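Local coordinates for putative amidohydrolase (Unidentified, PDB 3MKV), which probably hydrolyses dipeptides ending in proline, as a zinc-dependent prolidase of the amidohydrolase superfamily, at residues 101-106 with 377-382; 216-221 with 245-250; 228-233 with 249-254; 270-275 with 318-323. One frame throughout, in Å; residues are numbered along the deposited sequence. Where two conformers were deposited one is given.

How the interactions relate
Running from the N terminus, residues 101-106 open the widest loop, which interaction 1 closes only when the chain returns at 377-382; the other three contacts nest inside it. Interaction 3 opens inside the loop of interaction 2, and both close on the same stretch, sharing Val249 and Arg250: helix 214-225 and then strand 232-235 meet the segment leading from helix 238-246 into strand 251-254. Interaction 4 follows in series, joining strand 272-274, the next neighbour in the parallel sheet, to 318-323. Backbone bonds such as Ile252 N to Tyr272 O stitch interactions 3 and 4 together. Arg106, near the end of strand 102-107, reaches across to Glu253 and Tyr230 of interaction 3.

Interaction 1. Residues 101-106 with 377-382; sequences GFTTVR and HADVLV
Thr103 and Asp379 lie alongside one another, pointing opposite ways, so that Thr103 OG1 lies 3.6 Å from Asp379 CB rather than tip to tip with the carboxylate. A chi1 of 47° puts that hydroxyl between the backbone N and carbonyl carbon of Thr103, facing a water. The water joins three side chains: it sits 2.7 Å from Thr103 OG1 and 2.9 Å from Thr104 OG1, and donates to Asp379 OD2 at 2.8 Å. The Thr104 side chain stands roughly perpendicular to that of Asp379, and Arg128 binds both, by a salt bridge to Asp379 OD2 and a hydrogen bond to Thr104 OG1. Further along, Leu381 lays its branched end against a bare backbone, with CD1 3.6 Å from Gly101 O. Gly101, at positive phi, closes the preceding helix with a Schellman motif; with no side chain there, Leu381 CD1 comes to 3.7 Å from Gly101 CA. The contact thus joins a strand of the amidohydrolase TIM-type barrel to the returning strand 380-383, which pairs antiparallel with strand 56-63.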
loop_
_atom_site.group_PDB
_atom_site.type_symbol
_atom_site.label_atom_id
_atom_site.label_comp_id
_atom_site.label_asym_id
_atom_site.label_seq_id
_atom_site.Cartn_x
_atom_site.Cartn_y
_atom_site.Cartn_z
ATOM N N GLY A 101 -4.643 -49.377 -7.668
ATOM C CA GLY A 101 -4.661 -49.547 -9.120
ATOM C C GLY A 101 -4.766 -48.269 -9.936
ATOM O O GLY A 101 -4.737 -48.305 -11.161
ATOM N N PHE A 102 -4.885 -47.128 -9.270
ATOM C CA PHE A 102 -5.038 -45.876 -9.993
ATOM C C PHE A 102 -3.692 -45.344 -10.475
ATOM O O PHE A 102 -2.895 -44.824 -9.697
ATOM C CB PHE A 102 -5.804 -44.856 -9.150
ATOM C CG PHE A 102 -7.224 -45.259 -8.883
ATOM C CD1 PHE A 102 -8.226 -44.957 -9.790
ATOM C CD2 PHE A 102 -7.556 -45.974 -7.737
ATOM C CE1 PHE A 102 -9.540 -45.336 -9.554
ATOM C CE2 PHE A 102 -8.870 -46.360 -7.496
ATOM C CZ PHE A 102 -9.864 -46.038 -8.411
ATOM N N THR A 103 -3.448 -45.497 -11.775
ATOM C CA THR A 103 -2.159 -45.160 -12.348
ATOM C C THR A 103 -2.146 -43.728 -12.858
ATOM O O THR A 103 -1.084 -43.147 -13.082
ATOM C CB THR A 103 -1.722 -46.164 -13.448
ATOM O OG1 THR A 103 -2.801 -46.401 -14.356
ATOM C CG2 THR A 103 -1.322 -47.484 -12.826
ATOM N N THR A 104 -3.336 -43.162 -13.035
ATOM C CA THR A 104 -3.454 -41.747 -13.361
ATOM C C THR A 104 -4.600 -41.151 -12.558
ATOM O O THR A 104 -5.619 -41.812 -12.333
ATOM C CB THR A 104 -3.715 -41.496 -14.864
ATOM O OG1 THR A 104 -2.608 -41.966 -15.640
ATOM C CG2 THR A 104 -3.895 -40.004 -15.128
ATOM N N VAL A 105 -4.425 -39.911 -12.109
ATOM C CA VAL A 105 -5.533 -39.164 -11.529
ATOM C C VAL A 105 -5.588 -37.720 -12.024
ATOM O O VAL A 105 -4.563 -37.118 -12.366
ATOM C CB VAL A 105 -5.493 -39.176 -9.999
ATOM C CG1 VAL A 105 -5.764 -40.594 -9.470
ATOM C CG2 VAL A 105 -4.144 -38.614 -9.494
ATOM N N ARG A 106 -6.798 -37.173 -12.073
ATOM C CA ARG A 106 -6.963 -35.751 -12.330
ATOM C C ARG A 106 -7.292 -35.097 -11.010
ATOM O O ARG A 106 -8.310 -35.408 -10.381
ATOM C CB ARG A 106 -8.072 -35.484 -13.347
ATOM C CG ARG A 106 -8.103 -34.050 -13.861
ATOM C CD ARG A 106 -9.228 -33.854 -14.848
ATOM N NE ARG A 106 -10.531 -34.058 -14.219
ATOM C CZ ARG A 106 -11.681 -33.691 -14.768
ATOM N NH1 ARG A 106 -11.677 -33.090 -15.946
ATOM N NH2 ARG A 106 -12.828 -33.917 -14.139
ATOM N N HIS A 377 1.014 -45.956 -22.857
ATOM C CA HIS A 377 1.833 -46.031 -21.646
ATOM C C HIS A 377 1.676 -47.399 -20.996
ATOM O O HIS A 377 0.563 -47.918 -20.884
ATOM C CB HIS A 377 1.468 -44.923 -20.650
ATOM C CG HIS A 377 1.923 -43.562 -21.074
ATOM N ND1 HIS A 377 1.083 -42.648 -21.675
ATOM C CD2 HIS A 377 3.135 -42.963 -20.993
ATOM C CE1 HIS A 377 1.758 -41.546 -21.948
ATOM N NE2 HIS A 377 3.004 -41.709 -21.539
ATOM N N ALA A 378 2.794 -47.984 -20.580
ATOM C CA ALA A 378 2.760 -49.270 -19.904
ATOM C C ALA A 378 2.302 -49.064 -18.468
ATOM O O ALA A 378 3.072 -49.240 -17.517
ATOM C CB ALA A 378 4.117 -49.957 -19.953
ATOM N N ASP A 379 1.043 -48.653 -18.339
ATOM C CA ASP A 379 0.342 -48.627 -17.066
ATOM C C ASP A 379 -0.544 -49.857 -17.067
ATOM O O ASP A 379 -1.567 -49.892 -17.756
ATOM C CB ASP A 379 -0.531 -47.370 -16.944
ATOM C CG ASP A 379 0.277 -46.073 -16.971
ATOM O OD1 ASP A 379 1.514 -46.110 -17.194
ATOM O OD2 ASP A 379 -0.339 -45.005 -16.761
ATOM N N VAL A 380 -0.136 -50.879 -16.324
ATOM C CA VAL A 380 -0.814 -52.171 -16.381
ATOM C C VAL A 380 -1.148 -52.699 -15.001
ATOM O O VAL A 380 -0.372 -52.547 -14.065
ATOM C CB VAL A 380 0.057 -53.238 -17.094
ATOM C CG1 VAL A 380 -0.704 -54.539 -17.220
ATOM C CG2 VAL A 380 0.493 -52.746 -18.459
ATOM N N LEU A 381 -2.309 -53.327 -14.884
ATOM C CA LEU A 381 -2.682 -54.026 -13.662
ATOM C C LEU A 381 -2.832 -55.526 -13.919
ATOM O O LEU A 381 -3.146 -55.956 -15.037
ATOM C CB LEU A 381 -4.008 -53.496 -13.114
ATOM C CG LEU A 381 -4.179 -52.002 -12.867
ATOM C CD1 LEU A 381 -5.444 -51.767 -12.020
ATOM C CD2 LEU A 381 -2.939 -51.437 -12.182
ATOM N N VAL A 382 -2.612 -56.315 -12.876
ATOM C CA VAL A 382 -3.002 -57.717 -12.897
ATOM C C VAL A 382 -3.964 -57.949 -11.747
ATOM O O VAL A 382 -3.632 -57.700 -10.594
ATOM C CB VAL A 382 -1.792 -58.665 -12.766
ATOM C CG1 VAL A 382 -2.244 -60.038 -12.283
ATOM C CG2 VAL A 382 -1.070 -58.777 -14.086
HETATM O O HOH W 1 -3.119 -44.692 -16.454
#

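Interaction 2. Residues 216-221 with 245-250; sequences EIRAIV and VRCGVR. With SO4 (sulfate ion), chain L.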
loop_
_atom_site.group_PDB
_atom_site.type_symbol
_atom_site.label_atom_id
_atom_site.label_comp_id
_atom_site.label_asym_id
_atom_site.label_seq_id
_atom_site.Cartn_x
_atom_site.Cartn_y
_atom_site.Cartn_z
ATOM N N GLU A 216 -17.702 -14.171 -16.742
ATOM C CA GLU A 216 -16.509 -14.748 -16.108
ATOM C C GLU A 216 -16.225 -16.146 -16.653
ATOM O O GLU A 216 -15.124 -16.411 -17.116
ATOM C CB GLU A 216 -16.627 -14.765 -14.574
ATOM C CG GLU A 216 -16.499 -13.390 -13.906
ATOM C CD GLU A 216 -17.272 -13.302 -12.600
ATOM O OE1 GLU A 216 -16.695 -12.878 -11.567
ATOM O OE2 GLU A 216 -18.467 -13.666 -12.604
ATOM N N ILE A 217 -17.227 -17.022 -16.654
ATOM C CA ILE A 217 -17.038 -18.384 -17.149
ATOM C C ILE A 217 -16.466 -18.383 -18.557
ATOM O O ILE A 217 -15.476 -19.064 -18.830
ATOM C CB ILE A 217 -18.350 -19.194 -17.150
ATOM C CG1 ILE A 217 -18.878 -19.367 -15.728
ATOM C CG2 ILE A 217 -18.152 -20.564 -17.825
ATOM C CD1 ILE A 217 -20.211 -20.132 -15.665
ATOM N N ARG A 218 -17.093 -17.624 -19.449
ATOM C CA ARG A 218 -16.629 -17.530 -20.831
ATOM C C ARG A 218 -15.205 -16.967 -20.933
ATOM O O ARG A 218 -14.420 -17.412 -21.772
ATOM C CB ARG A 218 -17.606 -16.722 -21.694
ATOM C CG ARG A 218 -19.001 -17.339 -21.801
ATOM C CD ARG A 218 -19.846 -16.697 -22.909
ATOM N NE ARG A 218 -20.521 -15.486 -22.445
ATOM C CZ ARG A 218 -21.797 -15.436 -22.070
ATOM N NH1 ARG A 218 -22.562 -16.528 -22.116
ATOM N NH2 ARG A 218 -22.308 -14.290 -21.651
ATOM N N ALA A 219 -14.856 -15.995 -20.093
ATOM C CA ALA A 219 -13.460 -15.526 -20.065
ATOM C C ALA A 219 -12.508 -16.641 -19.624
ATOM O O ALA A 219 -11.443 -16.813 -20.208
ATOM C CB ALA A 219 -13.297 -14.313 -19.163
ATOM N N ILE A 220 -12.897 -17.391 -18.596
ATOM C CA ILE A 220 -12.069 -18.484 -18.076
ATOM C C ILE A 220 -11.866 -19.583 -19.124
ATOM O O ILE A 220 -10.745 -20.022 -19.363
ATOM C CB ILE A 220 -12.646 -19.074 -16.755
ATOM C CG1 ILE A 220 -12.545 -18.055 -15.614
ATOM C CG2 ILE A 220 -11.881 -20.310 -16.348
ATOM C CD1 ILE A 220 -13.516 -18.287 -14.452
ATOM N N VAL A 221 -12.950 -20.010 -19.765
ATOM C CA VAL A 221 -12.875 -21.027 -20.812
ATOM C C VAL A 221 -11.980 -20.592 -21.996
ATOM O O VAL A 221 -11.173 -21.372 -22.500
ATOM C CB VAL A 221 -14.287 -21.398 -21.325
ATOM C CG1 VAL A 221 -14.180 -22.358 -22.460
ATOM C CG2 VAL A 221 -15.148 -21.996 -20.195
ATOM N N VAL A 245 -22.246 -25.259 -19.269
ATOM C CA VAL A 245 -22.048 -25.890 -20.566
ATOM C C VAL A 245 -22.223 -24.926 -21.743
ATOM O O VAL A 245 -21.504 -25.028 -22.742
ATOM C CB VAL A 245 -22.937 -27.130 -20.727
ATOM C CG1 VAL A 245 -23.006 -27.547 -22.179
ATOM C CG2 VAL A 245 -22.386 -28.254 -19.880
ATOM N N ARG A 246 -23.170 -23.997 -21.638
ATOM C CA ARG A 246 -23.405 -23.014 -22.693
ATOM C C ARG A 246 -22.258 -22.026 -22.749
ATOM O O ARG A 246 -22.057 -21.345 -23.748
ATOM C CB ARG A 246 -24.704 -22.247 -22.441
ATOM C CG ARG A 246 -25.967 -23.000 -22.786
ATOM C CD ARG A 246 -27.196 -22.116 -22.607
ATOM N NE ARG A 246 -27.773 -22.213 -21.267
ATOM C CZ ARG A 246 -27.669 -21.279 -20.325
ATOM N NH1 ARG A 246 -28.240 -21.475 -19.140
ATOM N NH2 ARG A 246 -27.001 -20.154 -20.563
ATOM N N CYS A 247 -21.516 -21.933 -21.652
ATOM C CA CYS A 247 -20.388 -21.012 -21.575
ATOM C C CYS A 247 -19.097 -21.662 -22.052
ATOM O O CYS A 247 -18.090 -20.985 -22.232
ATOM C CB CYS A 247 -20.225 -20.460 -20.162
ATOM S SG CYS A 247 -21.541 -19.316 -19.672
ATOM N N GLY A 248 -19.135 -22.972 -22.263
ATOM C CA GLY A 248 -18.039 -23.668 -22.929
ATOM C C GLY A 248 -17.280 -24.670 -22.071
ATOM O O GLY A 248 -16.301 -25.256 -22.530
ATOM N N VAL A 249 -17.727 -24.867 -20.833
ATOM C CA VAL A 249 -17.088 -25.800 -19.912
ATOM C C VAL A 249 -17.102 -27.226 -20.479
ATOM O O VAL A 249 -18.134 -27.680 -20.962
ATOM C CB VAL A 249 -17.813 -25.774 -18.569
ATOM C CG1 VAL A 249 -17.344 -26.892 -17.680
ATOM C CG2 VAL A 249 -17.607 -24.437 -17.890
ATOM N N ARG A 250 -15.970 -27.932 -20.412
ATOM C CA ARG A 250 -15.853 -29.275 -21.016
ATOM C C ARG A 250 -16.277 -30.460 -20.123
ATOM O O ARG A 250 -16.960 -31.379 -20.586
ATOM C CB ARG A 250 -14.445 -29.505 -21.552
ATOM C CG ARG A 250 -14.252 -30.833 -22.287
ATOM C CD ARG A 250 -13.149 -30.701 -23.352
ATOM N NE ARG A 250 -12.660 -32.009 -23.788
ATOM C CZ ARG A 250 -11.966 -32.842 -23.016
ATOM N NH1 ARG A 250 -11.686 -32.499 -21.770
ATOM N NH2 ARG A 250 -11.576 -34.024 -23.479
HETATM S S SO4 L . -13.599 -34.044 -26.853
HETATM O O1 SO4 L . -12.793 -34.646 -25.795
HETATM O O2 SO4 L . -13.027 -34.366 -28.147
HETATM O O3 SO4 L . -14.956 -34.568 -26.766
HETATM O O4 SO4 L . -13.611 -32.590 -26.702
HETATM O O HOH W 2 -22.472 -18.570 -24.003
#
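A water gripped from both segments links Arg218 to the end of the neighbouring helix: it accepts from Arg218 NH1 at 2.8 Å and donates to Arg246 O, also at 2.8 Å. Arg218, exposed to solvent, bends at chi3 (-85°) to reach it, and Glu214 forms a salt bridge with the same NH1. The packing is made by Cys247 to Val249, where the chain leaves helix 238-246 beside helix 214-225, two helices of the amidohydrolase TIM-type barrel. Here Gly248, at positive phi, forms a Schellman motif, and the turn tucks the Cys247 side chain between Ile217 and Arg218; Arg218 CG lies 3.7 Å from Cys247 CB. Val221 straddles the turn, its CG1 3.6 Å from Gly248 O and its CG2 3.7 Å from Cys247 O. With its CG2 beside its backbone N, Val249 turns that methyl to the helix, 3.9 Å from Ile217 CG2. The next residue, Arg250, leads away from the helix, its NH2 donating at 2.7 Å to O1 of a sulfate that probably comes from the crystallisation liquor.

Interaction 3. Residues 228-233 with 249-254; sequences GTYVLA and VRTIEH. With ZN (zinc ion), chain J; SO4 (sulfate ion), chain L.
Strands 232-235 and 251-254 run parallel, Leu232 paired with Thr251 and Ala233 with Ile252, and Ala233 N donates to Thr251 O at 3.0 Å while Glu253 N donates to Ala233 O at 2.9 Å. Before the pairing begins, Val231 O takes two donors, Arg250 N at 3.0 Å in the carbonyl plane and, weakly, Thr251 N. Tyr230, its CG between the backbone N and carbonyl carbon (chi1 68°), presents a ring face to Arg250. NH1 stands 3.3 Å above the ring plane over its centre, a cation-pi contact although guanidinium and ring planes are 58° apart. Val249 CG1 meets Ala233 CB at 3.6 Å; helix 214-225 packs on Val249 and Val231. On the side of the sheet that carries Leu232, Thr251 OG1 donates to Glu253 OE2 at 2.8 Å, and Leu232 CD1 lies against the Glu253 carboxylate end. Arg106 binds Tyr230 OH, Thr251 OG1 and Glu253 OE2, whereas Glu253 OE1 bonds to zinc ligand His65. His254, at the strand's end, binds zinc through NE2 at 2.4 Å, sharing the ion with His234 and carboxylated Lys193. The contact therefore carries one metal ligand directly and places a buried acid behind another, which would be expected to orient and polarise the His65 imidazole.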
loop_
_atom_site.group_PDB
_atom_site.type_symbol
_atom_site.label_atom_id
_atom_site.label_comp_id
_atom_site.label_asym_id
_atom_site.label_seq_id
_atom_site.Cartn_x
_atom_site.Cartn_y
_atom_site.Cartn_z
ATOM N N GLY A 228 -4.669 -24.631 -25.228
ATOM C CA GLY A 228 -4.902 -26.003 -25.649
ATOM C C GLY A 228 -5.441 -26.906 -24.548
ATOM O O GLY A 228 -5.345 -28.131 -24.635
ATOM N N THR A 229 -6.009 -26.317 -23.503
ATOM C CA THR A 229 -6.643 -27.129 -22.488
ATOM C C THR A 229 -8.090 -26.689 -22.258
ATOM O O THR A 229 -8.666 -26.008 -23.100
ATOM C CB THR A 229 -5.811 -27.209 -21.195
ATOM O OG1 THR A 229 -6.307 -28.271 -20.376
ATOM C CG2 THR A 229 -5.834 -25.889 -20.425
ATOM N N TYR A 230 -8.680 -27.088 -21.137
ATOM C CA TYR A 230 -10.114 -26.922 -20.948
ATOM C C TYR A 230 -10.447 -26.619 -19.482
ATOM O O TYR A 230 -9.568 -26.563 -18.615
ATOM C CB TYR A 230 -10.850 -28.201 -21.400
ATOM C CG TYR A 230 -10.567 -29.374 -20.488
ATOM C CD1 TYR A 230 -11.395 -29.652 -19.400
ATOM C CD2 TYR A 230 -9.437 -30.164 -20.678
ATOM C CE1 TYR A 230 -11.115 -30.707 -18.536
ATOM C CE2 TYR A 230 -9.149 -31.211 -19.834
ATOM C CZ TYR A 230 -9.985 -31.480 -18.765
ATOM O OH TYR A 230 -9.687 -32.523 -17.928
ATOM N N VAL A 231 -11.735 -26.448 -19.216
ATOM C CA VAL A 231 -12.232 -26.116 -17.896
ATOM C C VAL A 231 -13.155 -27.222 -17.374
ATOM O O VAL A 231 -14.018 -27.729 -18.096
ATOM C CB VAL A 231 -13.010 -24.774 -17.945
ATOM C CG1 VAL A 231 -13.750 -24.501 -16.622
ATOM C CG2 VAL A 231 -12.069 -23.599 -18.321
ATOM N N LEU A 232 -12.971 -27.612 -16.119
ATOM C CA LEU A 232 -13.928 -28.501 -15.474
ATOM C C LEU A 232 -14.589 -27.656 -14.405
ATOM O O LEU A 232 -13.945 -26.771 -13.837
ATOM C CB LEU A 232 -13.251 -29.726 -14.854
ATOM C CG LEU A 232 -12.187 -29.471 -13.780
ATOM C CD1 LEU A 232 -12.291 -30.478 -12.645
ATOM C CD2 LEU A 232 -10.785 -29.465 -14.387
ATOM N N ALA A 233 -15.871 -27.913 -14.151
ATOM C CA ALA A 233 -16.661 -27.055 -13.295
ATOM C C ALA A 233 -17.504 -27.860 -12.352
ATOM O O ALA A 233 -18.219 -28.758 -12.769
ATOM C CB ALA A 233 -17.546 -26.152 -14.127
ATOM N N VAL A 249 -17.727 -24.867 -20.833
ATOM C CA VAL A 249 -17.088 -25.800 -19.912
ATOM C C VAL A 249 -17.102 -27.226 -20.479
ATOM O O VAL A 249 -18.134 -27.680 -20.962
ATOM C CB VAL A 249 -17.813 -25.774 -18.569
ATOM C CG1 VAL A 249 -17.344 -26.892 -17.680
ATOM C CG2 VAL A 249 -17.607 -24.437 -17.890
ATOM N N ARG A 250 -15.970 -27.932 -20.412
ATOM C CA ARG A 250 -15.853 -29.275 -21.016
ATOM C C ARG A 250 -16.277 -30.460 -20.123
ATOM O O ARG A 250 -16.960 -31.379 -20.586
ATOM C CB ARG A 250 -14.445 -29.505 -21.552
ATOM C CG ARG A 250 -14.252 -30.833 -22.287
ATOM C CD ARG A 250 -13.149 -30.701 -23.352
ATOM N NE ARG A 250 -12.660 -32.009 -23.788
ATOM C CZ ARG A 250 -11.966 -32.842 -23.016
ATOM N NH1 ARG A 250 -11.686 -32.499 -21.770
ATOM N NH2 ARG A 250 -11.576 -34.024 -23.479
ATOM N N THR A 251 -15.865 -30.465 -18.860
ATOM C CA THR A 251 -16.357 -31.506 -17.967
ATOM C C THR A 251 -17.102 -30.903 -16.794
ATOM O O THR A 251 -16.728 -29.845 -16.289
ATOM C CB THR A 251 -15.249 -32.537 -17.503
ATOM O OG1 THR A 251 -14.399 -31.971 -16.495
ATOM C CG2 THR A 251 -14.406 -32.991 -18.684
ATOM N N ILE A 252 -18.172 -31.584 -16.393
ATOM C CA ILE A 252 -18.987 -31.179 -15.264
ATOM C C ILE A 252 -18.788 -32.150 -14.115
ATOM O O ILE A 252 -18.729 -33.363 -14.313
ATOM C CB ILE A 252 -20.469 -31.197 -15.627
ATOM C CG1 ILE A 252 -20.773 -30.182 -16.743
ATOM C CG2 ILE A 252 -21.308 -30.961 -14.385
ATOM C CD1 ILE A 252 -20.692 -28.721 -16.303
ATOM N N GLU A 253 -18.685 -31.616 -12.910
ATOM C CA GLU A 253 -18.299 -32.419 -11.770
ATOM C C GLU A 253 -19.490 -32.629 -10.842
ATOM O O GLU A 253 -20.156 -31.670 -10.438
ATOM C CB GLU A 253 -17.128 -31.774 -11.019
ATOM C CG GLU A 253 -15.928 -31.424 -11.897
ATOM C CD GLU A 253 -15.338 -32.618 -12.635
ATOM O OE1 GLU A 253 -14.873 -33.572 -11.965
ATOM O OE2 GLU A 253 -15.322 -32.590 -13.892
ATOM N N HIS A 254 -19.745 -33.894 -10.518
ATOM C CA HIS A 254 -20.846 -34.270 -9.644
ATOM C C HIS A 254 -22.130 -34.378 -10.456
ATOM O O HIS A 254 -22.530 -35.482 -10.844
ATOM C CB HIS A 254 -20.992 -33.275 -8.494
ATOM C CG HIS A 254 -19.713 -33.013 -7.759
ATOM N ND1 HIS A 254 -18.947 -34.022 -7.211
ATOM C CD2 HIS A 254 -19.069 -31.857 -7.470
ATOM C CE1 HIS A 254 -17.887 -33.499 -6.620
ATOM N NE2 HIS A 254 -17.937 -32.187 -6.764
HETATM ZN ZN ZN J . -16.519 -30.296 -6.144
HETATM S S SO4 L . -13.599 -34.044 -26.853
HETATM O O1 SO4 L . -12.793 -34.646 -25.795
HETATM O O2 SO4 L . -13.027 -34.366 -28.147
HETATM O O3 SO4 L . -14.956 -34.568 -26.766
HETATM O O4 SO4 L . -13.611 -32.590 -26.702
#

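Interaction 4. Residues 270-275 with 318-323; sequences GAYVVP and GVKMGF. With SO4 (sulfate ion), chain L.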
loop_
_atom_site.group_PDB
_atom_site.type_symbol
_atom_site.label_atom_id
_atom_site.label_comp_id
_atom_site.label_asym_id
_atom_site.label_seq_id
_atom_site.Cartn_x
_atom_site.Cartn_y
_atom_site.Cartn_z
ATOM N N GLY A 270 -21.458 -32.490 -26.279
ATOM C CA GLY A 270 -20.259 -33.309 -26.300
ATOM C C GLY A 270 -19.482 -33.179 -25.008
ATOM O O GLY A 270 -18.322 -33.595 -24.922
ATOM N N ALA A 271 -20.127 -32.602 -23.997
ATOM C CA ALA A 271 -19.513 -32.432 -22.686
ATOM C C ALA A 271 -19.527 -33.743 -21.890
ATOM O O ALA A 271 -20.307 -34.642 -22.179
ATOM C CB ALA A 271 -20.226 -31.316 -21.909
ATOM N N TYR A 272 -18.669 -33.835 -20.876
ATOM C CA TYR A 272 -18.636 -35.003 -19.999
ATOM C C TYR A 272 -19.076 -34.662 -18.592
ATOM O O TYR A 272 -18.874 -33.536 -18.122
ATOM C CB TYR A 272 -17.231 -35.578 -19.897
ATOM C CG TYR A 272 -16.527 -35.841 -21.206
ATOM C CD1 TYR A 272 -16.354 -37.134 -21.669
ATOM C CD2 TYR A 272 -15.991 -34.800 -21.947
ATOM C CE1 TYR A 272 -15.685 -37.385 -22.857
ATOM C CE2 TYR A 272 -15.323 -35.036 -23.129
ATOM C CZ TYR A 272 -15.178 -36.334 -23.584
ATOM O OH TYR A 272 -14.518 -36.585 -24.769
ATOM N N VAL A 273 -19.665 -35.643 -17.917
ATOM C CA VAL A 273 -19.936 -35.517 -16.486
ATOM C C VAL A 273 -19.115 -36.507 -15.668
ATOM O O VAL A 273 -18.840 -37.623 -16.105
ATOM C CB VAL A 273 -21.442 -35.671 -16.139
ATOM C CG1 VAL A 273 -21.652 -35.430 -14.656
ATOM C CG2 VAL A 273 -22.275 -34.677 -16.945
ATOM N N VAL A 274 -18.712 -36.078 -14.480
ATOM C CA VAL A 274 -17.941 -36.921 -13.576
ATOM C C VAL A 274 -18.627 -36.970 -12.217
ATOM O O VAL A 274 -18.433 -36.082 -11.377
ATOM C CB VAL A 274 -16.502 -36.399 -13.373
ATOM C CG1 VAL A 274 -15.725 -37.379 -12.516
ATOM C CG2 VAL A 274 -15.807 -36.174 -14.719
ATOM N N PRO A 275 -19.433 -38.018 -12.002
ATOM C CA PRO A 275 -20.138 -38.245 -10.749
ATOM C C PRO A 275 -19.134 -38.632 -9.686
ATOM O O PRO A 275 -18.134 -39.277 -9.998
ATOM C CB PRO A 275 -21.049 -39.449 -11.067
ATOM C CG PRO A 275 -21.058 -39.558 -12.582
ATOM C CD PRO A 275 -19.709 -39.069 -12.997
ATOM N N GLY A 318 -27.435 -40.689 -22.780
ATOM C CA GLY A 318 -26.232 -40.980 -23.554
ATOM C C GLY A 318 -25.098 -40.036 -23.191
ATOM O O GLY A 318 -24.242 -39.709 -24.023
ATOM N N VAL A 319 -25.093 -39.593 -21.939
ATOM C CA VAL A 319 -24.010 -38.752 -21.440
ATOM C C VAL A 319 -22.733 -39.552 -21.199
ATOM O O VAL A 319 -22.724 -40.538 -20.453
ATOM C CB VAL A 319 -24.414 -38.030 -20.143
ATOM C CG1 VAL A 319 -23.210 -37.335 -19.519
ATOM C CG2 VAL A 319 -25.523 -37.031 -20.424
ATOM N N LYS A 320 -21.658 -39.132 -21.856
ATOM C CA LYS A 320 -20.327 -39.645 -21.568
ATOM C C LYS A 320 -19.953 -39.367 -20.102
ATOM O O LYS A 320 -19.773 -38.209 -19.696
ATOM C CB LYS A 320 -19.315 -39.006 -22.529
ATOM C CG LYS A 320 -19.392 -39.556 -23.951
ATOM C CD LYS A 320 -19.196 -38.493 -25.022
ATOM C CE LYS A 320 -17.819 -37.842 -24.959
ATOM N NZ LYS A 320 -17.789 -36.528 -25.678
ATOM N N MET A 321 -19.848 -40.439 -19.313
ATOM C CA MET A 321 -19.531 -40.349 -17.888
ATOM C C MET A 321 -18.111 -40.812 -17.579
ATOM O O MET A 321 -17.650 -41.823 -18.101
ATOM C CB MET A 321 -20.524 -41.167 -17.062
ATOM C CG MET A 321 -21.869 -40.493 -16.895
ATOM S SD MET A 321 -22.984 -41.384 -15.806
ATOM C CE MET A 321 -23.635 -42.621 -16.928
ATOM N N GLY A 322 -17.416 -40.060 -16.728
ATOM C CA GLY A 322 -16.070 -40.424 -16.308
ATOM C C GLY A 322 -16.114 -40.950 -14.893
ATOM O O GLY A 322 -17.156 -40.948 -14.259
ATOM N N PHE A 323 -14.979 -41.397 -14.381
ATOM C CA PHE A 323 -14.936 -41.960 -13.035
ATOM C C PHE A 323 -14.301 -40.961 -12.066
ATOM O O PHE A 323 -13.246 -40.382 -12.350
ATOM C CB PHE A 323 -14.162 -43.282 -13.069
ATOM C CG PHE A 323 -13.984 -43.939 -11.727
ATOM C CD1 PHE A 323 -14.768 -45.021 -11.360
ATOM C CD2 PHE A 323 -12.998 -43.506 -10.850
ATOM C CE1 PHE A 323 -14.590 -45.651 -10.125
ATOM C CE2 PHE A 323 -12.816 -44.130 -9.617
ATOM C CZ PHE A 323 -13.617 -45.202 -9.257
HETATM S S SO4 L . -13.599 -34.044 -26.853
HETATM O O1 SO4 L . -12.793 -34.646 -25.795
HETATM O O2 SO4 L . -13.027 -34.366 -28.147
HETATM O O3 SO4 L . -14.956 -34.568 -26.766
HETATM O O4 SO4 L . -13.611 -32.590 -26.702
HETATM O O HOH W 3 -22.147 -36.578 -22.808
#
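Segments 270-275 and 318-323 run in roughly the same direction, 45° apart, and meet at one bridge between Val273 and Met321. Val273 uses both its N-H and its C=O toward 318-323, bracketing Met321: Val273 N donates to Lys320 O at 3.1 Å, and Gly322 N to Val273 O at 2.9 Å and 166°. A water extends the link, accepting from Lys320 N and donating to Ala271 O. Lys320, bent at chi2 and chi3, folds over the Tyr272 ring, with its ammonium in cation-pi contact 3.8 Å from the centroid. NZ also donates to Gly270 O at 3.1 Å, from above the carbonyl plane and not along a lone pair, so ring face and backbone oxygen together hold the charge. Beyond it Tyr272 OH lies 2.8 Å from sulfate O1 and 2.9 Å from O3, the ion that Arg250 grips. On the apolar side Val273 CG2 meets Val319 CG1 at 3.8 Å, and the Pro275 ring meets the Met321 side chain at about a right angle, CG 4.2 Å from SD. Gly270 and Gly318 each end a helix with a Schellman motif. Helices 260-269 and 307-317 pack on Val273 and Val319 through Val266 and Met314, helix 348-362 lies against Tyr272 and Phe323, and strand 251-254 flanks strand 272-274 in the parallel sheet of the amidohydrolase TIM-type barrel, with 318-323 lying along it.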